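Long-range contacts in intracellular protein transport protein USO1 (Saccharomyces cerevisiae S288c, PDB 6LSU), which is required for protein transport from the endoplasmic reticulum to the Golgi complex, acting as a membrane tether whose globular head is the part described here: residues W299-I304 and N349-V354; K558-S564 and D599-D603; L287-I291 and V340-L344. All coordinates share one frame; numbering follows the deposited sequence.

Contact 1: residues W299-I304 and N349-V354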
ATOM      1  N   TRP A 299      11.304  16.517  -7.414  1.00 51.78           N
ATOM      2  CA  TRP A 299      10.351  15.392  -7.349  1.00 49.91           C
ATOM      3  C   TRP A 299       9.776  15.217  -8.752  1.00 52.12           C
ATOM      4  O   TRP A 299       9.559  16.210  -9.433  1.00 51.47           O
ATOM      5  CB  TRP A 299       9.287  15.619  -6.276  1.00 49.82           C
ATOM      6  CG  TRP A 299       9.748  15.269  -4.884  1.00 54.12           C
ATOM      7  CD1 TRP A 299       9.988  16.146  -3.872  1.00 46.16           C
ATOM      8  CD2 TRP A 299      10.015  13.950  -4.342  1.00 48.96           C
ATOM      9  NE1 TRP A 299      10.350  15.473  -2.753  1.00 46.51           N
ATOM     10  CE2 TRP A 299      10.427  14.129  -3.014  1.00 48.57           C
ATOM     11  CE3 TRP A 299      10.008  12.659  -4.859  1.00 46.69           C
ATOM     12  CZ2 TRP A 299      10.783  13.065  -2.180  1.00 48.66           C
ATOM     13  CZ3 TRP A 299      10.367  11.599  -4.053  1.00 49.60           C
ATOM     14  CH2 TRP A 299      10.754  11.801  -2.733  1.00 53.28           C
ATOM     15  N   ASN A 300       9.718  13.958  -9.195  1.00 56.95           N
ATOM     16  CA  ASN A 300       9.103  13.499 -10.452  1.00 50.33           C
ATOM     17  C   ASN A 300       8.629  12.075 -10.219  1.00 46.95           C
ATOM     18  O   ASN A 300       8.908  11.552  -9.142  1.00 53.81           O
ATOM     19  CB  ASN A 300      10.092  13.583 -11.602  1.00 54.16           C
ATOM     20  CG  ASN A 300      11.256  12.614 -11.501  1.00 54.42           C
ATOM     21  OD1 ASN A 300      11.173  11.521 -10.901  1.00 57.33           O
ATOM     22  ND2 ASN A 300      12.332  12.976 -12.170  1.00 49.24           N
ATOM     23  N   ASP A 301       7.936  11.510 -11.190  1.00 47.23           N
ATOM     24  CA  ASP A 301       7.207  10.231 -11.074  1.00 52.41           C
ATOM     25  C   ASP A 301       8.212   9.115 -10.784  1.00 54.03           C
ATOM     26  O   ASP A 301       7.943   8.247 -10.000  1.00 56.16           O
ATOM     27  CB  ASP A 301       6.412   9.987 -12.356  1.00 62.76           C
ATOM     28  CG  ASP A 301       5.115  10.767 -12.413  1.00 66.53           C
ATOM     29  OD1 ASP A 301       4.439  10.835 -11.374  1.00 80.48           O
ATOM     30  OD2 ASP A 301       4.806  11.321 -13.459  1.00 74.44           O
ATOM     31  N   GLN A 302       9.398   9.172 -11.362  1.00 61.77           N
ATOM     32  CA  GLN A 302      10.392   8.102 -11.150  1.00 58.76           C
ATOM     33  C   GLN A 302      10.880   8.132  -9.691  1.00 61.51           C
ATOM     34  O   GLN A 302      10.982   7.012  -9.027  1.00 54.83           O
ATOM     35  CB  GLN A 302      11.520   8.225 -12.156  1.00 57.81           C
ATOM     36  CG  GLN A 302      12.483   7.057 -12.102  1.00 57.34           C
ATOM     37  CD  GLN A 302      11.748   5.747 -12.270  1.00 64.39           C
ATOM     38  OE1 GLN A 302      11.215   5.474 -13.329  1.00 72.23           O
ATOM     39  NE2 GLN A 302      11.751   4.881 -11.265  1.00 67.71           N
ATOM     40  N   ARG A 303      11.197   9.335  -9.178  1.00 56.03           N
ATOM     41  CA  ARG A 303      11.759   9.413  -7.794  1.00 49.06           C
ATOM     42  C   ARG A 303      10.677   9.068  -6.774  1.00 46.47           C
ATOM     43  O   ARG A 303      11.000   8.395  -5.786  1.00 48.35           O
ATOM     44  CB  ARG A 303      12.328  10.793  -7.554  1.00 48.86           C
ATOM     45  CG  ARG A 303      13.392  11.117  -8.590  1.00 46.28           C
ATOM     46  CD  ARG A 303      13.758  12.544  -8.567  1.00 50.42           C
ATOM     47  NE  ARG A 303      14.874  12.686  -9.454  1.00 52.42           N
ATOM     48  CZ  ARG A 303      15.731  13.664  -9.411  1.00 51.63           C
ATOM     49  NH1 ARG A 303      15.574  14.631  -8.536  1.00 55.61           N
ATOM     50  NH2 ARG A 303      16.737  13.642 -10.249  1.00 55.28           N
ATOM     51  N   ILE A 304       9.425   9.414  -7.074  1.00 45.92           N
ATOM     52  CA  ILE A 304       8.239   9.033  -6.245  1.00 46.73           C
ATOM     53  C   ILE A 304       8.149   7.511  -6.138  1.00 43.43           C
ATOM     54  O   ILE A 304       8.003   6.986  -4.996  1.00 43.46           O
ATOM     55  CB  ILE A 304       6.930   9.624  -6.802  1.00 46.08           C
ATOM     56  CG1 ILE A 304       6.920  11.141  -6.517  1.00 45.70           C
ATOM     57  CG2 ILE A 304       5.691   8.912  -6.223  1.00 39.82           C
ATOM     58  CD1 ILE A 304       5.810  11.923  -7.233  1.00 43.86           C
ATOM     59  N   ASN A 349       8.381  19.435   1.572  1.00 60.47           N
ATOM     60  CA  ASN A 349       8.648  19.169   0.128  1.00 63.30           C
ATOM     61  C   ASN A 349       8.586  17.652  -0.093  1.00 57.85           C
ATOM     62  O   ASN A 349       9.631  17.057  -0.285  1.00 61.82           O
ATOM     63  CB  ASN A 349       9.970  19.795  -0.309  1.00 66.23           C
ATOM     64  CG  ASN A 349      10.324  19.490  -1.743  1.00 68.85           C
ATOM     65  OD1 ASN A 349       9.508  19.725  -2.631  1.00 80.93           O
ATOM     66  ND2 ASN A 349      11.540  18.984  -1.959  1.00 63.29           N
ATOM     67  N   ILE A 350       7.383  17.074   0.054  1.00 54.80           N
ATOM     68  CA  ILE A 350       7.086  15.631  -0.161  1.00 54.65           C
ATOM     69  C   ILE A 350       5.798  15.499  -0.968  1.00 56.78           C
ATOM     70  O   ILE A 350       4.757  16.021  -0.531  1.00 59.15           O
ATOM     71  CB  ILE A 350       6.939  14.884   1.162  1.00 53.64           C
ATOM     72  CG1 ILE A 350       8.244  14.873   1.948  1.00 54.69           C
ATOM     73  CG2 ILE A 350       6.391  13.478   0.911  1.00 56.24           C
ATOM     74  CD1 ILE A 350       9.350  14.126   1.292  1.00 54.78           C
ATOM     75  N   PRO A 351       5.817  14.804  -2.126  1.00 50.23           N
ATOM     76  CA  PRO A 351       4.604  14.540  -2.886  1.00 48.55           C
ATOM     77  C   PRO A 351       3.466  13.835  -2.113  1.00 49.53           C
ATOM     78  O   PRO A 351       3.724  13.074  -1.263  1.00 52.90           O
ATOM     79  CB  PRO A 351       5.118  13.644  -4.028  1.00 50.99           C
ATOM     80  CG  PRO A 351       6.572  14.113  -4.221  1.00 54.80           C
ATOM     81  CD  PRO A 351       7.022  14.272  -2.780  1.00 55.78           C
ATOM     82  N   LYS A 352       2.217  14.179  -2.447  1.00 54.99           N
ATOM     83  CA  LYS A 352       0.956  13.644  -1.892  1.00 57.14           C
ATOM     84  C   LYS A 352       0.953  12.115  -1.984  1.00 53.33           C
ATOM     85  O   LYS A 352       0.487  11.460  -1.081  1.00 52.06           O
ATOM     86  CB  LYS A 352      -0.230  14.238  -2.654  1.00 64.35           C
ATOM     87  CG  LYS A 352      -0.312  15.758  -2.517  1.00 80.23           C
ATOM     88  CD  LYS A 352      -1.504  16.435  -3.184  1.00 85.90           C
ATOM     89  CE  LYS A 352      -1.493  17.938  -2.940  1.00 88.74           C
ATOM     90  NZ  LYS A 352      -2.569  18.643  -3.694  1.00 92.49           N
ATOM     91  N   LYS A 353       1.442  11.559  -3.070  1.00 57.68           N
ATOM     92  CA  LYS A 353       1.488  10.086  -3.226  1.00 57.86           C
ATOM     93  C   LYS A 353       2.510   9.461  -2.269  1.00 57.05           C
ATOM     94  O   LYS A 353       2.404   8.224  -2.021  1.00 52.26           O
ATOM     95  CB  LYS A 353       1.987   9.701  -4.613  1.00 64.75           C
ATOM     96  CG  LYS A 353       1.034   9.952  -5.757  1.00 71.84           C
ATOM     97  CD  LYS A 353       1.084   8.812  -6.753  1.00 86.01           C
ATOM     98  CE  LYS A 353       0.603   9.215  -8.129  1.00 91.06           C
ATOM     99  NZ  LYS A 353       1.658   9.977  -8.840  1.00101.86           N
ATOM    100  N   VAL A 354       3.482  10.244  -1.772  1.00 51.74           N
ATOM    101  CA  VAL A 354       4.514   9.702  -0.848  1.00 48.09           C
ATOM    102  C   VAL A 354       4.043   9.759   0.590  1.00 46.81           C
ATOM    103  O   VAL A 354       4.258   8.715   1.246  1.00 53.27           O
ATOM    104  CB  VAL A 354       5.878  10.367  -1.035  1.00 48.11           C
ATOM    105  CG1 VAL A 354       6.859   9.833  -0.002  1.00 46.14           C
ATOM    106  CG2 VAL A 354       6.374  10.146  -2.447  1.00 47.42           C
TER

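Contact 2: residues K558-S564 and D599-D603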
ATOM      1  N   LYS A 558     -22.514  17.152  30.995  1.00 77.50           N
ATOM      2  CA  LYS A 558     -21.722  15.903  30.796  1.00 80.07           C
ATOM      3  C   LYS A 558     -21.639  15.527  29.306  1.00 81.33           C
ATOM      4  O   LYS A 558     -22.439  16.051  28.515  1.00 69.57           O
ATOM      5  CB  LYS A 558     -22.387  14.724  31.501  1.00 77.16           C
ATOM      6  CG  LYS A 558     -21.833  14.363  32.864  1.00 79.39           C
ATOM      7  CD  LYS A 558     -22.560  13.158  33.455  1.00 79.08           C
ATOM      8  CE  LYS A 558     -21.734  12.351  34.427  1.00 83.81           C
ATOM      9  NZ  LYS A 558     -20.855  13.207  35.262  1.00 86.91           N
ATOM     10  N   ALA A 559     -20.741  14.604  28.943  1.00 75.68           N
ATOM     11  CA  ALA A 559     -20.379  14.316  27.534  1.00 72.68           C
ATOM     12  C   ALA A 559     -21.618  13.842  26.754  1.00 70.21           C
ATOM     13  O   ALA A 559     -21.937  14.423  25.677  1.00 65.32           O
ATOM     14  CB  ALA A 559     -19.265  13.290  27.483  1.00 71.12           C
ATOM     15  N   ILE A 560     -22.303  12.807  27.253  1.00 61.72           N
ATOM     16  CA  ILE A 560     -23.392  12.151  26.495  1.00 60.67           C
ATOM     17  C   ILE A 560     -24.564  13.119  26.263  1.00 65.51           C
ATOM     18  O   ILE A 560     -25.266  12.954  25.260  1.00 76.86           O
ATOM     19  CB  ILE A 560     -23.881  10.898  27.221  1.00 66.30           C
ATOM     20  CG1 ILE A 560     -22.821   9.796  27.133  1.00 70.67           C
ATOM     21  CG2 ILE A 560     -25.231  10.460  26.637  1.00 66.70           C
ATOM     22  CD1 ILE A 560     -23.301   8.413  27.537  1.00 70.00           C
ATOM     23  N   GLN A 561     -24.837  14.037  27.174  1.00 74.67           N
ATOM     24  CA  GLN A 561     -25.960  14.999  27.009  1.00 79.75           C
ATOM     25  C   GLN A 561     -25.514  16.118  26.052  1.00 70.44           C
ATOM     26  O   GLN A 561     -26.247  16.442  25.126  1.00 74.75           O
ATOM     27  CB  GLN A 561     -26.441  15.522  28.368  1.00 86.51           C
ATOM     28  CG  GLN A 561     -27.962  15.496  28.506  1.00 91.82           C
ATOM     29  CD  GLN A 561     -28.516  14.094  28.403  1.00 94.29           C
ATOM     30  OE1 GLN A 561     -29.193  13.733  27.442  1.00 97.21           O
ATOM     31  NE2 GLN A 561     -28.211  13.282  29.402  1.00100.14           N
ATOM     32  N   THR A 562     -24.302  16.616  26.203  1.00 63.59           N
ATOM     33  CA  THR A 562     -23.659  17.554  25.230  1.00 65.15           C
ATOM     34  C   THR A 562     -23.663  16.999  23.787  1.00 63.15           C
ATOM     35  O   THR A 562     -23.919  17.754  22.832  1.00 64.64           O
ATOM     36  CB  THR A 562     -22.208  17.847  25.605  1.00 63.60           C
ATOM     37  OG1 THR A 562     -22.056  18.210  26.977  1.00 66.17           O
ATOM     38  CG2 THR A 562     -21.661  18.988  24.776  1.00 68.61           C
ATOM     39  N   ILE A 563     -23.338  15.738  23.595  1.00 63.56           N
ATOM     40  CA  ILE A 563     -23.328  15.091  22.242  1.00 69.39           C
ATOM     41  C   ILE A 563     -24.788  15.021  21.753  1.00 72.16           C
ATOM     42  O   ILE A 563     -25.006  15.220  20.516  1.00 70.03           O
ATOM     43  CB  ILE A 563     -22.656  13.692  22.310  1.00 68.62           C
ATOM     44  CG1 ILE A 563     -21.145  13.825  22.521  1.00 69.03           C
ATOM     45  CG2 ILE A 563     -22.943  12.834  21.085  1.00 64.30           C
ATOM     46  CD1 ILE A 563     -20.488  12.585  23.080  1.00 69.00           C
ATOM     47  N   SER A 564     -25.742  14.733  22.665  1.00 66.83           N
ATOM     48  CA  SER A 564     -27.200  14.622  22.353  1.00 67.79           C
ATOM     49  C   SER A 564     -27.715  15.939  21.763  1.00 60.11           C
ATOM     50  O   SER A 564     -28.286  15.906  20.683  1.00 59.81           O
ATOM     51  CB  SER A 564     -27.993  14.207  23.546  1.00 64.82           C
ATOM     52  OG  SER A 564     -27.715  12.853  23.907  1.00 72.72           O
ATOM     53  N   ASP A 599     -27.333   7.863  31.086  1.00 73.12           N
ATOM     54  CA  ASP A 599     -26.963   9.276  30.856  1.00 72.56           C
ATOM     55  C   ASP A 599     -27.844   9.760  29.717  1.00 72.99           C
ATOM     56  O   ASP A 599     -28.326  10.904  29.795  1.00 70.55           O
ATOM     57  CB  ASP A 599     -25.473   9.440  30.569  1.00 83.46           C
ATOM     58  CG  ASP A 599     -24.602   9.426  31.807  1.00 85.15           C
ATOM     59  OD1 ASP A 599     -25.063   8.925  32.862  1.00 96.79           O
ATOM     60  OD2 ASP A 599     -23.467   9.907  31.700  1.00 93.94           O
ATOM     61  N   PHE A 600     -28.078   8.896  28.720  1.00 67.88           N
ATOM     62  CA  PHE A 600     -28.869   9.245  27.513  1.00 68.74           C
ATOM     63  C   PHE A 600     -30.337   9.494  27.899  1.00 70.08           C
ATOM     64  O   PHE A 600     -30.880  10.559  27.546  1.00 70.60           O
ATOM     65  CB  PHE A 600     -28.764   8.139  26.455  1.00 63.39           C
ATOM     66  CG  PHE A 600     -29.549   8.414  25.197  1.00 54.89           C
ATOM     67  CD1 PHE A 600     -29.285   9.565  24.476  1.00 55.67           C
ATOM     68  CD2 PHE A 600     -30.578   7.580  24.778  1.00 54.80           C
ATOM     69  CE1 PHE A 600     -29.974   9.852  23.305  1.00 52.76           C
ATOM     70  CE2 PHE A 600     -31.302   7.874  23.632  1.00 52.36           C
ATOM     71  CZ  PHE A 600     -30.974   8.994  22.877  1.00 55.52           C
ATOM     72  N   LEU A 601     -30.931   8.526  28.612  1.00 75.76           N
ATOM     73  CA  LEU A 601     -32.356   8.469  29.079  1.00 70.82           C
ATOM     74  C   LEU A 601     -32.669   9.575  30.088  1.00 69.60           C
ATOM     75  O   LEU A 601     -33.823   9.782  30.366  1.00 82.99           O
ATOM     76  CB  LEU A 601     -32.622   7.117  29.742  1.00 61.33           C
ATOM     77  CG  LEU A 601     -32.653   5.922  28.792  1.00 59.85           C
ATOM     78  CD1 LEU A 601     -32.984   4.660  29.536  1.00 57.71           C
ATOM     79  CD2 LEU A 601     -33.612   6.102  27.655  1.00 59.63           C
ATOM     80  N   SER A 602     -31.679  10.236  30.643  1.00 70.29           N
ATOM     81  CA  SER A 602     -31.850  11.240  31.711  1.00 75.07           C
ATOM     82  C   SER A 602     -32.232  12.583  31.107  1.00 77.40           C
ATOM     83  O   SER A 602     -32.069  13.577  31.815  1.00 81.74           O
ATOM     84  CB  SER A 602     -30.580  11.386  32.521  1.00 76.90           C
ATOM     85  OG  SER A 602     -29.714  12.301  31.880  1.00 77.15           O
ATOM     86  N   ASP A 603     -32.658  12.639  29.842  1.00 83.37           N
ATOM     87  CA  ASP A 603     -33.095  13.936  29.252  1.00 84.76           C
ATOM     88  C   ASP A 603     -34.221  13.706  28.258  1.00 81.16           C
ATOM     89  O   ASP A 603     -33.906  13.586  27.051  1.00 74.82           O
ATOM     90  CB  ASP A 603     -31.965  14.708  28.580  1.00 88.92           C
ATOM     91  CG  ASP A 603     -32.400  16.096  28.157  1.00 95.82           C
ATOM     92  OD1 ASP A 603     -33.638  16.335  28.108  1.00102.56           O
ATOM     93  OD2 ASP A 603     -31.496  16.925  27.902  1.00 96.88           O
TER

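Contact 3: residues L287-I291 and V340-L344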
ATOM      1  N   LEU A 287      16.479   6.619   1.893  1.00 50.57           N
ATOM      2  CA  LEU A 287      15.206   7.221   2.308  1.00 48.83           C
ATOM      3  C   LEU A 287      15.437   8.673   2.752  1.00 49.59           C
ATOM      4  O   LEU A 287      14.555   9.524   2.580  1.00 57.30           O
ATOM      5  CB  LEU A 287      14.602   6.389   3.432  1.00 48.59           C
ATOM      6  CG  LEU A 287      13.956   5.074   3.007  1.00 48.32           C
ATOM      7  CD1 LEU A 287      13.462   4.285   4.220  1.00 49.32           C
ATOM      8  CD2 LEU A 287      12.795   5.379   2.082  1.00 47.99           C
ATOM      9  N   SER A 288      16.605   8.989   3.259  1.00 50.40           N
ATOM     10  CA  SER A 288      16.837  10.309   3.896  1.00 53.13           C
ATOM     11  C   SER A 288      17.282  11.316   2.829  1.00 53.05           C
ATOM     12  O   SER A 288      17.226  12.525   3.101  1.00 57.67           O
ATOM     13  CB  SER A 288      17.811  10.236   5.050  1.00 53.45           C
ATOM     14  OG  SER A 288      19.131  10.501   4.602  1.00 58.09           O
ATOM     15  N   GLU A 289      17.540  10.866   1.606  1.00 54.88           N
ATOM     16  CA  GLU A 289      17.963  11.760   0.512  1.00 59.01           C
ATOM     17  C   GLU A 289      17.083  12.996   0.331  1.00 58.05           C
ATOM     18  O   GLU A 289      17.589  14.099   0.152  1.00 56.93           O
ATOM     19  CB  GLU A 289      18.069  10.984  -0.783  1.00 65.99           C
ATOM     20  CG  GLU A 289      19.508  10.693  -1.126  1.00 78.56           C
ATOM     21  CD  GLU A 289      19.669   9.512  -2.066  1.00 84.74           C
ATOM     22  OE1 GLU A 289      20.557   8.597  -1.766  1.00 78.56           O
ATOM     23  OE2 GLU A 289      18.924   9.528  -3.087  1.00 76.26           O
ATOM     24  N   PRO A 290      15.746  12.910   0.293  1.00 58.68           N
ATOM     25  CA  PRO A 290      14.948  14.104   0.008  1.00 62.92           C
ATOM     26  C   PRO A 290      15.037  15.226   1.063  1.00 61.54           C
ATOM     27  O   PRO A 290      14.599  16.282   0.756  1.00 60.53           O
ATOM     28  CB  PRO A 290      13.519  13.580   0.001  1.00 58.57           C
ATOM     29  CG  PRO A 290      13.666  12.103  -0.174  1.00 57.79           C
ATOM     30  CD  PRO A 290      14.925  11.734   0.554  1.00 55.69           C
ATOM     31  N   ILE A 291      15.581  14.959   2.249  1.00 57.47           N
ATOM     32  CA  ILE A 291      15.643  15.913   3.393  1.00 64.03           C
ATOM     33  C   ILE A 291      17.056  16.499   3.545  1.00 70.04           C
ATOM     34  O   ILE A 291      17.975  15.796   4.030  1.00 61.24           O
ATOM     35  CB  ILE A 291      15.217  15.191   4.665  1.00 62.35           C
ATOM     36  CG1 ILE A 291      13.762  14.767   4.555  1.00 64.25           C
ATOM     37  CG2 ILE A 291      15.507  16.047   5.870  1.00 64.60           C
ATOM     38  CD1 ILE A 291      13.563  13.366   5.075  1.00 75.05           C
ATOM     39  N   VAL A 340      13.506   8.582  10.106  1.00 59.27           N
ATOM     40  CA  VAL A 340      13.621   9.016   8.679  1.00 56.56           C
ATOM     41  C   VAL A 340      12.243   8.914   7.989  1.00 54.50           C
ATOM     42  O   VAL A 340      11.906   9.864   7.236  1.00 58.85           O
ATOM     43  CB  VAL A 340      14.705   8.235   7.930  1.00 54.48           C
ATOM     44  CG1 VAL A 340      14.730   8.645   6.459  1.00 59.82           C
ATOM     45  CG2 VAL A 340      16.059   8.507   8.564  1.00 56.72           C
ATOM     46  N   VAL A 341      11.487   7.825   8.177  1.00 48.73           N
ATOM     47  CA  VAL A 341      10.195   7.761   7.433  1.00 53.42           C
ATOM     48  C   VAL A 341       9.211   8.826   7.979  1.00 50.05           C
ATOM     49  O   VAL A 341       8.465   9.351   7.209  1.00 49.14           O
ATOM     50  CB  VAL A 341       9.617   6.334   7.269  1.00 49.54           C
ATOM     51  CG1 VAL A 341      10.671   5.255   7.185  1.00 50.87           C
ATOM     52  CG2 VAL A 341       8.558   6.007   8.245  1.00 50.82           C
ATOM     53  N   LEU A 342       9.248   9.165   9.267  1.00 53.45           N
ATOM     54  CA  LEU A 342       8.368  10.200   9.870  1.00 51.32           C
ATOM     55  C   LEU A 342       8.782  11.559   9.378  1.00 51.00           C
ATOM     56  O   LEU A 342       7.882  12.372   9.230  1.00 55.30           O
ATOM     57  CB  LEU A 342       8.452  10.194  11.397  1.00 56.13           C
ATOM     58  CG  LEU A 342       7.805   9.008  12.103  1.00 53.51           C
ATOM     59  CD1 LEU A 342       8.054   9.106  13.611  1.00 58.37           C
ATOM     60  CD2 LEU A 342       6.330   8.958  11.795  1.00 51.05           C
ATOM     61  N   ARG A 343      10.067  11.794   9.093  1.00 51.72           N
ATOM     62  CA  ARG A 343      10.486  13.032   8.378  1.00 55.81           C
ATOM     63  C   ARG A 343       9.831  13.066   7.001  1.00 54.49           C
ATOM     64  O   ARG A 343       9.387  14.146   6.633  1.00 59.97           O
ATOM     65  CB  ARG A 343      12.005  13.158   8.268  1.00 56.23           C
ATOM     66  CG  ARG A 343      12.620  13.721   9.533  1.00 67.28           C
ATOM     67  CD  ARG A 343      14.122  13.953   9.364  1.00 76.77           C
ATOM     68  NE  ARG A 343      14.772  13.731  10.652  1.00 85.03           N
ATOM     69  CZ  ARG A 343      15.654  12.772  10.925  1.00 87.41           C
ATOM     70  NH1 ARG A 343      16.089  11.951   9.983  1.00 94.41           N
ATOM     71  NH2 ARG A 343      16.112  12.650  12.156  1.00 90.43           N
ATOM     72  N   LEU A 344       9.812  11.955   6.262  1.00 51.07           N
ATOM     73  CA  LEU A 344       9.195  11.901   4.915  1.00 52.49           C
ATOM     74  C   LEU A 344       7.680  12.169   5.044  1.00 56.87           C
ATOM     75  O   LEU A 344       7.114  12.798   4.127  1.00 57.09           O
ATOM     76  CB  LEU A 344       9.474  10.541   4.268  1.00 49.16           C
ATOM     77  CG  LEU A 344      10.925  10.294   3.838  1.00 48.72           C
ATOM     78  CD1 LEU A 344      11.081   8.882   3.331  1.00 51.33           C
ATOM     79  CD2 LEU A 344      11.391  11.247   2.754  1.00 46.93           C
TER

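Contact 1: residues W299-I304 and N349-V354
The backbones of residues 299-304 and 349-354 stand side by side at two places, with 7.3 Å between the CA atoms of Trp299 and Pro351 and 6.6 Å between those of Ile304 and Val354. At the first of these points the indole of Trp299 meets the proline ring. Pro351 CD sits over the five-membered ring of Trp299, 3.3 Å from its centroid and 8° off the normal, a CH-pi contact that suits a proline, whose ring CH groups next to nitrogen are electron-poor. At the rim of the same indole, Trp299 NE1 donates a hydrogen bond of 3.0 Å to Asn349 O; the N-H...O angle is 143°, and the donor stands well above the carbonyl plane. Asn349 lies near the pyrrole edge too, but its ND2 is engaged by Phe297 O. Ile350 CD1 approaches Trp299 CZ2 obliquely.

Asn300 begins the helix 301-317 as its N-cap, OD1 accepting from Arg303 N at 2.8 Å. One turn on, Ile304 presses CD1 against Pro351 CB at 3.7 Å. Its CG2 branch, anti to the backbone N, reaches Val354 CG2 at 4.0 Å and brushes the CB of Lys353. Beyond this apolar patch, Lys353 bends its chain so that NZ comes within 3.9 Å of Asp301 OD1, a long salt bridge.

The contact thus joins the start of a helix in ARM 5 to the loop before helix 354-366 in ARM 6. One indole holds that loop in two ways, by its face against proline and by its N-H against a carbonyl, while the longer ionic pair probably adds a weaker attraction at the margin.

Contact 2: residues K558-S564 and D599-D603
Ile560 O is gripped twice from within its own helix, by Ser564 N at 3.2 Å and by Ser564 OG at 2.8 Å, and both residues touch the segment 599-603. The Phe600 ring turns its edge to the serine hydroxyl, with Ser564 OG 3.7 Å from Phe600 CD1; a small polar residue fits here because its own helix takes up its hydrogen bond. Ile560 is the branched apolar residue of the pair: CD1 rests on Asp599 CB at 3.9 Å, and CG2 meets Phe600 CB at 4.2 Å.

In this part of the head, helix 559-568 of ARM 9 packs against the end of helix 594-601 in ARM 10, joining consecutive repeats of the armadillo-like array. Ser602 OG, just past helix 594-601, donates back to Asp599 O at 2.9 Å. A bend at chi2 (62°) swings the Gln561 amide across to the same oxygen, but the hydrogen bond from Gln561 NE2 to Asp599 O is modelled at 2.4 Å, too short, and its length is doubtful. Gln561 OE1 lies near Asp603 CB, and the amide plane of Gln561 and the carboxylate plane of Asp603 are 58° apart; Asp603 is the N-cap of helix 604-614, its OD1 weakly bonded to Ser605 N. Lys558 passes its aliphatic CD beside Asp599 OD2, roughly at right angles to the aspartate, whose carboxylate is paired with Arg543 in a salt bridge.

Contact 3: residues L287-I291 and V340-L344
Leu287 of helix 280-287 meets helix 337-346 with three parts of its side chain. Its CB packs on Val340 CG1 at 3.8 Å, CD1 runs alongside Val341, the two side chains pointing the same way, and CD2 comes within 4.1 Å of Leu344 CD1, crossing that leucine at about a right angle. Ser288 follows with its CB against the same Val340 methyl at 3.7 Å, while its hydroxyl turns back to His285 O; a short side chain lets the backbone come near the valine here. Val340 CG1, set anti to the backbone N (chi1 176°), is the branch that meets both residues.

From Ser288 the chain makes a type I beta turn, closed by Ile291 N to Ser288 O at 3.1 Å. The ring of Pro290 fixes its phi near -65°, in keeping with the helical turn of the chain here, and its CG lies 3.8 Å from Leu344 CD2. Ile291 completes the turn by sending CD1 between Arg343 CB, at 3.6 Å, and Leu344 CD2, at 3.8 Å; the aliphatic part of the arginine, CB closest, serves the packing.

Leu344 therefore fits against the turn, its methyls meeting Leu287, Pro290 and Ile291, with Ile307 of helix 301-317 beside it. Within this contact the joining is mainly by apolar side chains, with the Leu344 methyls also against Leu287 O, so it rests largely on shape and burial of apolar surface.

In the fold
Following the chain from the N terminus, residues 287-291 open contact 3 and residues 299-304 open contact 1. Residues 340-344 then close the first of these loops and 349-354 the second, so the two cross. Their centres are about 12 Å apart and they touch directly, Trp299 against Pro290 and Ile350 against Leu344, making one continuous seam between ARM 5 and ARM 6, with Ile307 of helix 301-317 meeting residues of both. Contact 2 comes later in series: 558-564 opens and 599-603 closes a shorter loop joining ARM 9 to ARM 10. Its centre is about 47 Å from that of contact 1, toward the C-terminal end of the head.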